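Local coordinates for protein PPR (Rhodospirillum centenum, PDB 1MZU) that senses light through the chromophore of its photoactive yellow protein domain and probably relays the signal to the histidine kinase region of the same protein, which uses ATP, at residues A[35-40]-A[44-49]; A[65-68]-A[74-77]; A[78-83]-A[112-117]. One frame throughout, in Å; residues are numbered along the deposited sequence.

Contact 1. Residues A[35-40]-A[44-49]; sequences AIQVDG and IHRYNR. With HC4 (4'-hydroxycinnamic acid), chain D.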
ATOM      1  N   ALA A  35      -4.400  -0.959  -5.116  1.00 27.85           N
ATOM      2  CA  ALA A  35      -4.609  -1.807  -3.939  1.00 29.43           C
ATOM      3  C   ALA A  35      -3.435  -2.734  -3.623  1.00 30.79           C
ATOM      4  O   ALA A  35      -3.028  -3.545  -4.459  1.00 33.17           O
ATOM      5  CB  ALA A  35      -5.898  -2.616  -4.113  1.00 30.98           C
ATOM      6  N   ILE A  36      -2.887  -2.595  -2.413  1.00 28.78           N
ATOM      7  CA  ILE A  36      -1.741  -3.387  -1.943  1.00 27.06           C
ATOM      8  C   ILE A  36      -2.057  -4.077  -0.613  1.00 27.94           C
ATOM      9  O   ILE A  36      -2.529  -3.424   0.319  1.00 31.66           O
ATOM     10  CB  ILE A  36      -0.471  -2.493  -1.692  1.00 25.84           C
ATOM     11  CG1 ILE A  36      -0.144  -1.659  -2.930  1.00 24.82           C
ATOM     12  CG2 ILE A  36       0.737  -3.370  -1.312  1.00 25.23           C
ATOM     13  CD1 ILE A  36       0.519  -0.330  -2.651  1.00 31.61           C
ATOM     14  N   GLN A  37      -1.776  -5.380  -0.527  1.00 26.20           N
ATOM     15  CA  GLN A  37      -1.965  -6.143   0.708  1.00 26.25           C
ATOM     16  C   GLN A  37      -0.612  -6.465   1.290  1.00 27.23           C
ATOM     17  O   GLN A  37       0.245  -7.016   0.610  1.00 33.71           O
ATOM     18  CB  GLN A  37      -2.724  -7.450   0.481  1.00 24.24           C
ATOM     19  CG  GLN A  37      -3.149  -8.163   1.760  1.00 30.34           C
ATOM     20  CD  GLN A  37      -3.857  -9.481   1.487  1.00 39.18           C
ATOM     21  OE1 GLN A  37      -5.065  -9.597   1.675  1.00 43.51           O
ATOM     22  NE2 GLN A  37      -3.104 -10.478   1.048  1.00 38.02           N
ATOM     23  N   VAL A  38      -0.449  -6.145   2.566  1.00 29.43           N
ATOM     24  CA  VAL A  38       0.790  -6.379   3.286  1.00 29.84           C
ATOM     25  C   VAL A  38       0.511  -7.119   4.582  1.00 33.66           C
ATOM     26  O   VAL A  38      -0.640  -7.240   4.993  1.00 31.77           O
ATOM     27  CB  VAL A  38       1.520  -5.041   3.661  1.00 31.39           C
ATOM     28  CG1 VAL A  38       2.134  -4.377   2.423  1.00 30.16           C
ATOM     29  CG2 VAL A  38       0.547  -4.069   4.358  1.00 32.54           C
ATOM     30  N   ASP A  39       1.562  -7.644   5.206  1.00 32.58           N
ATOM     31  CA  ASP A  39       1.395  -8.271   6.502  1.00 32.22           C
ATOM     32  C   ASP A  39       1.873  -7.280   7.552  1.00 30.52           C
ATOM     33  O   ASP A  39       2.221  -6.142   7.200  1.00 29.80           O
ATOM     34  CB  ASP A  39       2.035  -9.667   6.621  1.00 31.51           C
ATOM     35  CG  ASP A  39       3.514  -9.697   6.306  1.00 35.36           C
ATOM     36  OD1 ASP A  39       3.934 -10.712   5.711  1.00 40.27           O
ATOM     37  OD2 ASP A  39       4.275  -8.765   6.675  1.00 34.00           O
ATOM     38  N   GLY A  40       1.915  -7.719   8.805  1.00 28.83           N
ATOM     39  CA  GLY A  40       2.332  -6.875   9.916  1.00 33.99           C
ATOM     40  C   GLY A  40       3.749  -6.336   9.900  1.00 35.93           C
ATOM     41  O   GLY A  40       4.019  -5.306  10.521  1.00 33.47           O
ATOM     42  N   ILE A  44       4.780  -7.461   1.139  1.00 30.63           N
ATOM     43  CA  ILE A  44       3.722  -7.466   0.124  1.00 33.71           C
ATOM     44  C   ILE A  44       3.247  -8.869  -0.279  1.00 37.13           C
ATOM     45  O   ILE A  44       4.046  -9.739  -0.633  1.00 39.59           O
ATOM     46  CB  ILE A  44       4.152  -6.639  -1.136  1.00 30.94           C
ATOM     47  CG1 ILE A  44       4.483  -5.208  -0.695  1.00 34.16           C
ATOM     48  CG2 ILE A  44       3.035  -6.635  -2.223  1.00 26.95           C
ATOM     49  CD1 ILE A  44       5.103  -4.336  -1.735  1.00 30.95           C
ATOM     50  N   HIS A  45       1.933  -9.063  -0.196  1.00 37.05           N
ATOM     51  CA  HIS A  45       1.296 -10.321  -0.550  1.00 36.93           C
ATOM     52  C   HIS A  45       0.470 -10.175  -1.826  1.00 35.93           C
ATOM     53  O   HIS A  45       0.491 -11.065  -2.676  1.00 38.17           O
ATOM     54  CB  HIS A  45       0.494 -10.894   0.632  1.00 40.41           C
ATOM     55  CG  HIS A  45       1.356 -11.397   1.753  1.00 41.45           C
ATOM     56  ND1 HIS A  45       1.764 -12.710   1.852  1.00 44.70           N
ATOM     57  CD2 HIS A  45       1.924 -10.752   2.798  1.00 42.10           C
ATOM     58  CE1 HIS A  45       2.549 -12.851   2.904  1.00 42.48           C
ATOM     59  NE2 HIS A  45       2.662 -11.677   3.497  1.00 43.26           N
ATOM     60  N   ARG A  46      -0.214  -9.035  -1.990  1.00 34.13           N
ATOM     61  CA  ARG A  46      -0.998  -8.760  -3.200  1.00 34.35           C
ATOM     62  C   ARG A  46      -0.663  -7.369  -3.704  1.00 36.06           C
ATOM     63  O   ARG A  46      -0.503  -6.438  -2.909  1.00 33.76           O
ATOM     64  CB  ARG A  46      -2.516  -8.854  -2.969  1.00 38.74           C
ATOM     65  CG  ARG A  46      -3.071 -10.174  -2.441  1.00 37.27           C
ATOM     66  CD  ARG A  46      -2.832 -11.365  -3.352  1.00 43.32           C
ATOM     67  NE  ARG A  46      -3.171 -12.587  -2.627  1.00 48.75           N
ATOM     68  CZ  ARG A  46      -2.295 -13.423  -2.074  1.00 49.45           C
ATOM     69  NH1 ARG A  46      -0.991 -13.204  -2.170  1.00 50.05           N
ATOM     70  NH2 ARG A  46      -2.733 -14.442  -1.345  1.00 47.62           N
ATOM     71  N   TYR A  47      -0.626  -7.221  -5.028  1.00 35.44           N
ATOM     72  CA  TYR A  47      -0.288  -5.950  -5.677  1.00 38.57           C
ATOM     73  C   TYR A  47      -1.035  -5.903  -7.018  1.00 41.89           C
ATOM     74  O   TYR A  47      -0.662  -6.632  -7.949  1.00 42.93           O
ATOM     75  CB  TYR A  47       1.244  -5.917  -5.906  1.00 36.25           C
ATOM     76  CG  TYR A  47       1.844  -4.571  -6.237  1.00 33.45           C
ATOM     77  CD1 TYR A  47       2.247  -3.692  -5.214  1.00 34.48           C
ATOM     78  CD2 TYR A  47       2.022  -4.161  -7.576  1.00 36.06           C
ATOM     79  CE1 TYR A  47       2.818  -2.417  -5.522  1.00 34.93           C
ATOM     80  CE2 TYR A  47       2.583  -2.908  -7.896  1.00 32.98           C
ATOM     81  CZ  TYR A  47       2.974  -2.042  -6.870  1.00 36.76           C
ATOM     82  OH  TYR A  47       3.466  -0.805  -7.211  1.00 36.54           O
ATOM     83  N   ASN A  48      -2.048  -5.035  -7.135  1.00 45.02           N
ATOM     84  CA  ASN A  48      -2.828  -4.931  -8.379  1.00 47.77           C
ATOM     85  C   ASN A  48      -2.205  -4.145  -9.545  1.00 48.63           C
ATOM     86  O   ASN A  48      -1.196  -3.466  -9.367  1.00 52.21           O
ATOM     87  CB  ASN A  48      -4.301  -4.515  -8.113  1.00 49.77           C
ATOM     88  CG  ASN A  48      -4.493  -3.021  -7.858  1.00 48.99           C
ATOM     89  OD1 ASN A  48      -3.580  -2.317  -7.434  1.00 54.65           O
ATOM     90  ND2 ASN A  48      -5.706  -2.538  -8.107  1.00 46.58           N
ATOM     91  N   ARG A  49      -2.834  -4.252 -10.721  1.00 50.11           N
ATOM     92  CA  ARG A  49      -2.400  -3.602 -11.964  1.00 47.89           C
ATOM     93  C   ARG A  49      -2.599  -2.088 -12.027  1.00 48.78           C
ATOM     94  O   ARG A  49      -1.832  -1.391 -12.704  1.00 46.87           O
ATOM     95  CB  ARG A  49      -3.074  -4.262 -13.162  1.00 51.66           C
TER
HETATM   96  C1  HC4 D 130       8.087   6.274  -2.313  1.00 39.21           C
HETATM   97  O1  HC4 D 130       9.265   5.793  -2.244  1.00 32.92           O
HETATM   98  C2  HC4 D 130       6.993   5.663  -3.025  1.00 34.15           C
HETATM   99  C3  HC4 D 130       7.162   4.606  -3.811  1.00 36.32           C
HETATM  100  C1' HC4 D 130       6.109   3.772  -4.318  1.00 34.98           C
HETATM  101  C2' HC4 D 130       6.458   2.628  -5.168  1.00 36.06           C
HETATM  102  C3' HC4 D 130       5.446   1.742  -5.603  1.00 35.68           C
HETATM  103  C4' HC4 D 130       4.107   1.930  -5.157  1.00 33.91           C
HETATM  104  C5' HC4 D 130       3.774   3.035  -4.332  1.00 33.12           C
HETATM  105  C6' HC4 D 130       4.774   3.914  -3.915  1.00 31.66           C
HETATM  106  O4' HC4 D 130       3.141   1.121  -5.535  1.00 30.26           O

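Contact 2. Residues A[65-68]-A[74-77]; sequences RNFF and CTNI. With HC4 (4'-hydroxycinnamic acid), chain D.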
ATOM      1  N   ARG A  65       8.569  -8.778  -1.121  1.00 38.80           N
ATOM      2  CA  ARG A  65       9.439  -7.726  -0.605  1.00 39.37           C
ATOM      3  C   ARG A  65       8.682  -6.797   0.348  1.00 37.88           C
ATOM      4  O   ARG A  65       7.453  -6.719   0.297  1.00 33.57           O
ATOM      5  CB  ARG A  65      10.024  -6.915  -1.768  1.00 43.39           C
ATOM      6  CG  ARG A  65      11.451  -7.271  -2.194  1.00 51.32           C
ATOM      7  CD  ARG A  65      11.601  -8.690  -2.746  1.00 54.57           C
ATOM      8  NE  ARG A  65      12.896  -8.882  -3.406  1.00 62.33           N
ATOM      9  CZ  ARG A  65      14.038  -9.180  -2.787  1.00 66.14           C
ATOM     10  NH1 ARG A  65      14.078  -9.333  -1.467  1.00 68.08           N
ATOM     11  NH2 ARG A  65      15.153  -9.318  -3.497  1.00 68.32           N
ATOM     12  N   ASN A  66       9.426  -6.105   1.210  1.00 35.96           N
ATOM     13  CA  ASN A  66       8.853  -5.173   2.179  1.00 36.23           C
ATOM     14  C   ASN A  66       8.500  -3.822   1.537  1.00 36.18           C
ATOM     15  O   ASN A  66       9.355  -3.181   0.911  1.00 31.75           O
ATOM     16  CB  ASN A  66       9.819  -4.975   3.355  1.00 34.68           C
ATOM     17  CG  ASN A  66       9.152  -4.337   4.584  1.00 36.18           C
ATOM     18  OD1 ASN A  66       8.790  -3.156   4.584  1.00 36.20           O
ATOM     19  ND2 ASN A  66       9.029  -5.115   5.649  1.00 26.94           N
ATOM     20  N   PHE A  67       7.241  -3.407   1.717  1.00 32.55           N
ATOM     21  CA  PHE A  67       6.709  -2.144   1.185  1.00 32.36           C
ATOM     22  C   PHE A  67       7.429  -0.911   1.730  1.00 31.74           C
ATOM     23  O   PHE A  67       7.805  -0.043   0.963  1.00 34.04           O
ATOM     24  CB  PHE A  67       5.183  -2.033   1.471  1.00 25.68           C
ATOM     25  CG  PHE A  67       4.514  -0.816   0.858  1.00 23.69           C
ATOM     26  CD1 PHE A  67       4.341  -0.711  -0.533  1.00 25.90           C
ATOM     27  CD2 PHE A  67       4.070   0.237   1.666  1.00 22.23           C
ATOM     28  CE1 PHE A  67       3.733   0.438  -1.118  1.00 25.72           C
ATOM     29  CE2 PHE A  67       3.456   1.407   1.098  1.00 24.61           C
ATOM     30  CZ  PHE A  67       3.291   1.498  -0.297  1.00 22.43           C
ATOM     31  N   PHE A  68       7.636  -0.866   3.041  1.00 31.39           N
ATOM     32  CA  PHE A  68       8.259   0.291   3.683  1.00 35.19           C
ATOM     33  C   PHE A  68       9.777   0.395   3.644  1.00 34.98           C
ATOM     34  O   PHE A  68      10.317   1.487   3.428  1.00 36.51           O
ATOM     35  CB  PHE A  68       7.745   0.442   5.121  1.00 33.99           C
ATOM     36  CG  PHE A  68       6.247   0.468   5.223  1.00 32.19           C
ATOM     37  CD1 PHE A  68       5.528   1.634   4.891  1.00 29.73           C
ATOM     38  CD2 PHE A  68       5.535  -0.691   5.595  1.00 29.74           C
ATOM     39  CE1 PHE A  68       4.100   1.657   4.919  1.00 28.59           C
ATOM     40  CE2 PHE A  68       4.106  -0.693   5.625  1.00 32.97           C
ATOM     41  CZ  PHE A  68       3.386   0.482   5.287  1.00 28.95           C
ATOM     42  N   CYS A  74       9.953   6.199   0.549  1.00 29.79           N
ATOM     43  CA  CYS A  74       9.397   7.546   0.788  1.00 30.20           C
ATOM     44  C   CYS A  74       8.231   7.551   1.780  1.00 27.95           C
ATOM     45  O   CYS A  74       7.825   8.603   2.270  1.00 24.58           O
ATOM     46  CB  CYS A  74       9.082   8.265  -0.527  1.00 28.11           C
ATOM     47  SG  CYS A  74       7.568   7.692  -1.396  1.00 43.28           S
ATOM     48  N   THR A  75       7.675   6.365   2.027  1.00 27.11           N
ATOM     49  CA  THR A  75       6.573   6.192   2.966  1.00 30.75           C
ATOM     50  C   THR A  75       7.079   5.946   4.398  1.00 33.33           C
ATOM     51  O   THR A  75       6.284   5.923   5.333  1.00 33.81           O
ATOM     52  CB  THR A  75       5.673   4.991   2.575  1.00 30.71           C
ATOM     53  OG1 THR A  75       6.380   3.757   2.767  1.00 28.24           O
ATOM     54  CG2 THR A  75       5.203   5.104   1.128  1.00 33.88           C
ATOM     55  N   ASN A  76       8.397   5.792   4.565  1.00 35.33           N
ATOM     56  CA  ASN A  76       8.999   5.508   5.874  1.00 40.48           C
ATOM     57  C   ASN A  76       9.132   6.689   6.857  1.00 41.95           C
ATOM     58  O   ASN A  76      10.139   6.843   7.555  1.00 44.71           O
ATOM     59  CB  ASN A  76      10.331   4.754   5.694  1.00 43.08           C
ATOM     60  CG  ASN A  76      10.532   3.643   6.717  1.00 45.24           C
ATOM     61  OD1 ASN A  76      11.662   3.355   7.114  1.00 48.00           O
ATOM     62  ND2 ASN A  76       9.447   3.012   7.138  1.00 46.01           N
ATOM     63  N   ILE A  77       8.082   7.508   6.902  1.00 41.62           N
ATOM     64  CA  ILE A  77       7.982   8.679   7.775  1.00 36.14           C
ATOM     65  C   ILE A  77       6.814   8.432   8.769  1.00 38.43           C
ATOM     66  O   ILE A  77       6.059   7.467   8.583  1.00 33.39           O
ATOM     67  CB  ILE A  77       7.746   9.991   6.929  1.00 41.39           C
ATOM     68  CG1 ILE A  77       6.559   9.847   5.964  1.00 40.02           C
ATOM     69  CG2 ILE A  77       9.031  10.401   6.215  1.00 35.27           C
ATOM     70  CD1 ILE A  77       6.092  11.181   5.400  1.00 45.38           C
TER
HETATM   71  C1  HC4 D 130       8.087   6.274  -2.313  1.00 39.21           C
HETATM   72  O1  HC4 D 130       9.265   5.793  -2.244  1.00 32.92           O
HETATM   73  C2  HC4 D 130       6.993   5.663  -3.025  1.00 34.15           C
HETATM   74  C3  HC4 D 130       7.162   4.606  -3.811  1.00 36.32           C
HETATM   75  C1' HC4 D 130       6.109   3.772  -4.318  1.00 34.98           C
HETATM   76  C2' HC4 D 130       6.458   2.628  -5.168  1.00 36.06           C
HETATM   77  C3' HC4 D 130       5.446   1.742  -5.603  1.00 35.68           C
HETATM   78  C4' HC4 D 130       4.107   1.930  -5.157  1.00 33.91           C
HETATM   79  C5' HC4 D 130       3.774   3.035  -4.332  1.00 33.12           C
HETATM   80  C6' HC4 D 130       4.774   3.914  -3.915  1.00 31.66           C
HETATM   81  O4' HC4 D 130       3.141   1.121  -5.535  1.00 30.26           O

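Contact 3. Residues A[78-83]-A[112-117]; sequences PAFSGR and IRMQNA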
ATOM      1  N   PRO A  78       6.691   9.235   9.868  1.00 38.24           N
ATOM      2  CA  PRO A  78       5.579   9.003  10.804  1.00 38.26           C
ATOM      3  C   PRO A  78       4.160   9.171  10.245  1.00 33.54           C
ATOM      4  O   PRO A  78       3.226   8.548  10.746  1.00 33.56           O
ATOM      5  CB  PRO A  78       5.859  10.005  11.918  1.00 42.41           C
ATOM      6  CG  PRO A  78       7.331   9.991  11.978  1.00 43.15           C
ATOM      7  CD  PRO A  78       7.704  10.094  10.524  1.00 40.95           C
ATOM      8  N   ALA A  79       4.018   9.958   9.178  1.00 31.90           N
ATOM      9  CA  ALA A  79       2.716  10.190   8.548  1.00 30.62           C
ATOM     10  C   ALA A  79       2.181   8.969   7.796  1.00 32.44           C
ATOM     11  O   ALA A  79       0.978   8.853   7.595  1.00 32.94           O
ATOM     12  CB  ALA A  79       2.792  11.384   7.599  1.00 30.69           C
ATOM     13  N   PHE A  80       3.073   8.063   7.398  1.00 32.16           N
ATOM     14  CA  PHE A  80       2.667   6.864   6.661  1.00 30.73           C
ATOM     15  C   PHE A  80       3.023   5.563   7.387  1.00 28.06           C
ATOM     16  O   PHE A  80       2.111   4.852   7.797  1.00 28.71           O
ATOM     17  CB  PHE A  80       3.246   6.889   5.225  1.00 25.75           C
ATOM     18  CG  PHE A  80       2.434   6.109   4.177  1.00 25.50           C
ATOM     19  CD1 PHE A  80       1.993   4.777   4.392  1.00 22.68           C
ATOM     20  CD2 PHE A  80       2.204   6.684   2.917  1.00 25.69           C
ATOM     21  CE1 PHE A  80       1.346   4.027   3.363  1.00 20.58           C
ATOM     22  CE2 PHE A  80       1.557   5.948   1.872  1.00 24.45           C
ATOM     23  CZ  PHE A  80       1.130   4.611   2.104  1.00 23.79           C
ATOM     24  N   SER A  81       4.316   5.230   7.506  1.00 27.28           N
ATOM     25  CA  SER A  81       4.735   3.981   8.169  1.00 26.49           C
ATOM     26  C   SER A  81       4.472   3.985   9.654  1.00 26.93           C
ATOM     27  O   SER A  81       4.158   2.944  10.227  1.00 28.20           O
ATOM     28  CB  SER A  81       6.214   3.628   7.903  1.00 30.31           C
ATOM     29  OG  SER A  81       7.103   4.533   8.527  1.00 25.96           O
ATOM     30  N   GLY A  82       4.557   5.176  10.259  1.00 28.81           N
ATOM     31  CA  GLY A  82       4.291   5.338  11.685  1.00 28.09           C
ATOM     32  C   GLY A  82       2.823   5.040  11.952  1.00 28.04           C
ATOM     33  O   GLY A  82       2.501   4.314  12.889  1.00 27.80           O
ATOM     34  N   ARG A  83       1.951   5.539  11.069  1.00 27.09           N
ATOM     35  CA  ARG A  83       0.496   5.317  11.143  1.00 30.45           C
ATOM     36  C   ARG A  83       0.173   3.828  10.970  1.00 28.83           C
ATOM     37  O   ARG A  83      -0.727   3.300  11.624  1.00 29.00           O
ATOM     38  CB  ARG A  83      -0.216   6.122  10.061  1.00 27.26           C
ATOM     39  CG  ARG A  83      -1.133   7.191  10.598  1.00 42.22           C
ATOM     40  CD  ARG A  83      -1.500   8.150   9.512  1.00 39.02           C
ATOM     41  NE  ARG A  83      -2.438   9.182   9.925  1.00 40.14           N
ATOM     42  CZ  ARG A  83      -2.464  10.410   9.408  1.00 41.92           C
ATOM     43  NH1 ARG A  83      -1.585  10.771   8.474  1.00 42.93           N
ATOM     44  NH2 ARG A  83      -3.423  11.252   9.759  1.00 41.87           N
ATOM     45  N   ILE A 112      -4.658   8.376   0.475  1.00 35.26           N
ATOM     46  CA  ILE A 112      -4.407   7.013   0.955  1.00 36.66           C
ATOM     47  C   ILE A 112      -5.475   6.607   1.960  1.00 35.44           C
ATOM     48  O   ILE A 112      -5.884   7.410   2.788  1.00 35.20           O
ATOM     49  CB  ILE A 112      -2.987   6.913   1.638  1.00 35.77           C
ATOM     50  CG1 ILE A 112      -1.869   7.339   0.674  1.00 34.77           C
ATOM     51  CG2 ILE A 112      -2.728   5.518   2.227  1.00 31.20           C
ATOM     52  CD1 ILE A 112      -1.681   6.473  -0.560  1.00 32.27           C
ATOM     53  N   ARG A 113      -5.900   5.350   1.880  1.00 36.95           N
ATOM     54  CA  ARG A 113      -6.878   4.760   2.790  1.00 38.40           C
ATOM     55  C   ARG A 113      -6.265   3.442   3.251  1.00 36.23           C
ATOM     56  O   ARG A 113      -6.014   2.555   2.434  1.00 39.48           O
ATOM     57  CB  ARG A 113      -8.229   4.526   2.087  1.00 41.84           C
ATOM     58  CG  ARG A 113      -9.301   3.769   2.913  1.00 51.35           C
ATOM     59  CD  ARG A 113      -9.794   4.545   4.139  1.00 58.26           C
ATOM     60  NE  ARG A 113     -10.595   3.693   5.023  1.00 65.15           N
ATOM     61  CZ  ARG A 113     -11.396   4.128   5.995  1.00 65.98           C
ATOM     62  NH1 ARG A 113     -11.526   5.426   6.244  1.00 67.35           N
ATOM     63  NH2 ARG A 113     -12.093   3.256   6.709  1.00 67.83           N
ATOM     64  N   MET A 114      -6.008   3.338   4.552  1.00 32.17           N
ATOM     65  CA  MET A 114      -5.416   2.138   5.166  1.00 37.05           C
ATOM     66  C   MET A 114      -6.421   1.457   6.083  1.00 36.14           C
ATOM     67  O   MET A 114      -7.094   2.135   6.858  1.00 37.31           O
ATOM     68  CB  MET A 114      -4.195   2.511   6.013  1.00 38.44           C
ATOM     69  CG  MET A 114      -2.973   2.955   5.258  1.00 39.18           C
ATOM     70  SD  MET A 114      -1.541   3.040   6.337  1.00 40.49           S
ATOM     71  CE  MET A 114      -0.576   1.893   5.572  1.00 37.28           C
ATOM     72  N   GLN A 115      -6.506   0.128   6.005  1.00 36.88           N
ATOM     73  CA  GLN A 115      -7.425  -0.670   6.833  1.00 43.07           C
ATOM     74  C   GLN A 115      -7.083  -2.159   6.917  1.00 45.53           C
ATOM     75  O   GLN A 115      -6.268  -2.654   6.140  1.00 47.01           O
ATOM     76  CB  GLN A 115      -8.899  -0.488   6.405  1.00 45.96           C
ATOM     77  CG  GLN A 115      -9.214  -0.768   4.935  1.00 49.77           C
ATOM     78  CD  GLN A 115     -10.691  -0.594   4.636  1.00 51.53           C
ATOM     79  OE1 GLN A 115     -11.137   0.487   4.241  1.00 51.36           O
ATOM     80  NE2 GLN A 115     -11.459  -1.660   4.824  1.00 53.54           N
ATOM     81  N   ASN A 116      -7.721  -2.856   7.869  1.00 47.06           N
ATOM     82  CA  ASN A 116      -7.557  -4.308   8.101  1.00 46.14           C
ATOM     83  C   ASN A 116      -8.234  -5.160   7.029  1.00 47.08           C
ATOM     84  O   ASN A 116      -9.138  -4.693   6.331  1.00 44.64           O
ATOM     85  CB  ASN A 116      -8.186  -4.715   9.442  1.00 45.59           C
ATOM     86  CG  ASN A 116      -7.370  -4.286  10.633  1.00 44.31           C
ATOM     87  OD1 ASN A 116      -6.967  -3.139  10.736  1.00 50.42           O
ATOM     88  ND2 ASN A 116      -7.158  -5.198  11.563  1.00 47.58           N
ATOM     89  N   ALA A 117      -7.831  -6.431   6.965  1.00 50.95           N
ATOM     90  CA  ALA A 117      -8.382  -7.409   6.022  1.00 54.63           C
ATOM     91  C   ALA A 117      -9.191  -8.464   6.772  1.00 55.99           C
ATOM     92  O   ALA A 117      -9.177  -8.498   8.009  1.00 56.38           O
ATOM     93  CB  ALA A 117      -7.263  -8.080   5.239  1.00 51.20           C
TER

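Contact 1. Residues A[35-40]-A[44-49]
A35 and N48 pair by two bonds of different kinds. The amide N of A35 gives its proton to the side-chain OD1 of N48 at 2.8 Å, approaching from above the plane of that carboxamide, while N48 N donates back to A35 O. With CG folded between its own backbone N and carbonyl carbon (chi1 79°), N48 keeps OD1 close to the backbone; the same side chain caps the helix that follows and holds F28 O through ND2.

The side chains of I36 and Y47 run alongside each other, with CG1 of I36 3.9 Å from CD1 of the Y47 ring. Extended anti to its backbone N (chi1 -165°), Y47 carries its OH to the phenolic O4' of 4'-hydroxycinnamic acid, 2.6 Å away and near the plane of the tyrosine ring; S55 OG is a second partner of that hydroxyl. CG2 of I36 also meets CG2 of I44.

The two strands form the antiparallel hairpin that opens the PAS sheet, and at Q37 its register slips by one residue. Here H45 and R46 both face Q37, a classic beta bulge: Q37 N donates to R46 O at 2.9 Å, while Q37 O takes H45 N at 2.8 Å and, weakly, R46 N. The Q37 side chain runs alongside R46, and its NE2 sits 3.5 Å from R46 CG and over one face of the guanidinium.

V38 returns to the face that carries I36, I44 and Y47, its CG1 touching CG1 of I44. The D39 side chain crosses that of H45 at about a right angle, with carboxylate and imidazole planes 63° apart; H45 NE2 donates to D39 OD1 at 2.7 Å, within the imidazole plane but above that of the carboxylate, whose OD2 accepts from S41 N and V43 N.

Contact 2. Residues A[65-68]-A[74-77]
T75 OG1 lies 3.1 Å from CD1 of F68, an oblique and unusually close approach of a hydroxyl oxygen to an aromatic ring, and no hydrogen bond joins the two segments. The hydroxyl is nonetheless engaged, since OG1 is hydrogen-bonded to A72 O. With OG1 placed between the backbone N and the carbonyl carbon (chi1 69°), the methyl CG2 is left to face the other phenylalanine, 4.1 Å from CE2 of F67. T75 thus divides its two branches between neighbouring rings, crossing both side chains at about a right angle.

The rings also meet each other. F67 CD2 stands 3.5 Å above the plane of F68, displaced toward its rim, whereas CE1 of F68 lies at the edge of F67. Farther out, ND2 of N76 comes to 3.7 Å from CB of F68, and this more exposed side chain closes the outer end of the contact. F68 O, buried here, has no polar partner in the model. At the start of the helix, N66 serves as N-cap, its OD1 accepting a weak bond from F68 N and a further one from T69 N.

On the side away from F68, F67 meets the chromophore obliquely, its CE1 4.1 Å from C5' of the phenol ring. The chromophore is tethered on the opposite segment: C74 SG is bonded to C1 of 4'-hydroxycinnamic acid at 1.8 Å, and C74 N donates to the carbonyl oxygen O1 at 2.9 Å. The p-coumaroyl cysteine thioester, here with its carbonyl held by the cysteine's own amide, is the hallmark of the photoactive yellow protein chromophore site.

Contact 3. Residues A[78-83]-A[112-117]
F80, I112 and M114 meet wholly through apolar and sulfur-aromatic contacts, with no hydrogen bond from the helix 78-83 to the strand 112-117. The apolar part belongs to I112, which crosses F80 at about a right angle and presents two branches to the far half of the ring. Its CG1 lies 3.9 Å from CE2 of F80, while CG2 of I112 comes to 4.0 Å from CZ of F80. The CG1 approach is oblique to the aromatic plane.

The sulfur-aromatic part belongs to M114. This is a Met-aromatic contact, with SD of M114 5.2 Å from the centroid of the F80 ring and 52° off its normal. The terminal methyl does the touching: bent at its last torsion (chi3 118°), the methionine turns CE back to within 3.6 Å of CE1 of F80. I112 and M114, two residues apart on the strand, meet the ring from the same side, I112 near CE2 and CZ and M114 near CE1. F80 reaches them because CG stands anti to the backbone N (chi1 -153°), carrying the ring off the helix toward the sheet, where F97 and F99 of the adjacent strand meet it edge-to-face.

Trimming F80 to an alanine would probably open a gap between helix and sheet, leaving CE of M114 without its aromatic partner and free to turn.

Among the polar groups, R83 NH1 makes a weak bond to A79 O within the helix, and R113 forms a salt bridge with D94 on the neighbouring strand. Between these two segments the join is thus one of shape and dispersion, without a directional bond: one buried ring lies against a branched side chain and a thioether.

From the N terminus, contact 1 comes first, closing the short hairpin turn between strands 34-39 and 44-47. Two small helices later, contact 2 closes the loop around helix 67-71 and the chromophore's attachment point. Contact 3 spans much farther, bringing helix 78-89 back against strand 107-116 after the chain has added strand 94-102. The three follow one another in series, none nested or crossed. Contacts 1 and 2 join where I44 N hydrogen-bonds to R65 O and where F67 packs on I36, and both touch the chromophore. Contacts 2 and 3 are linked by T75 O to S81 N, while contacts 1 and 3 do not touch but both reach the same antiparallel sheet.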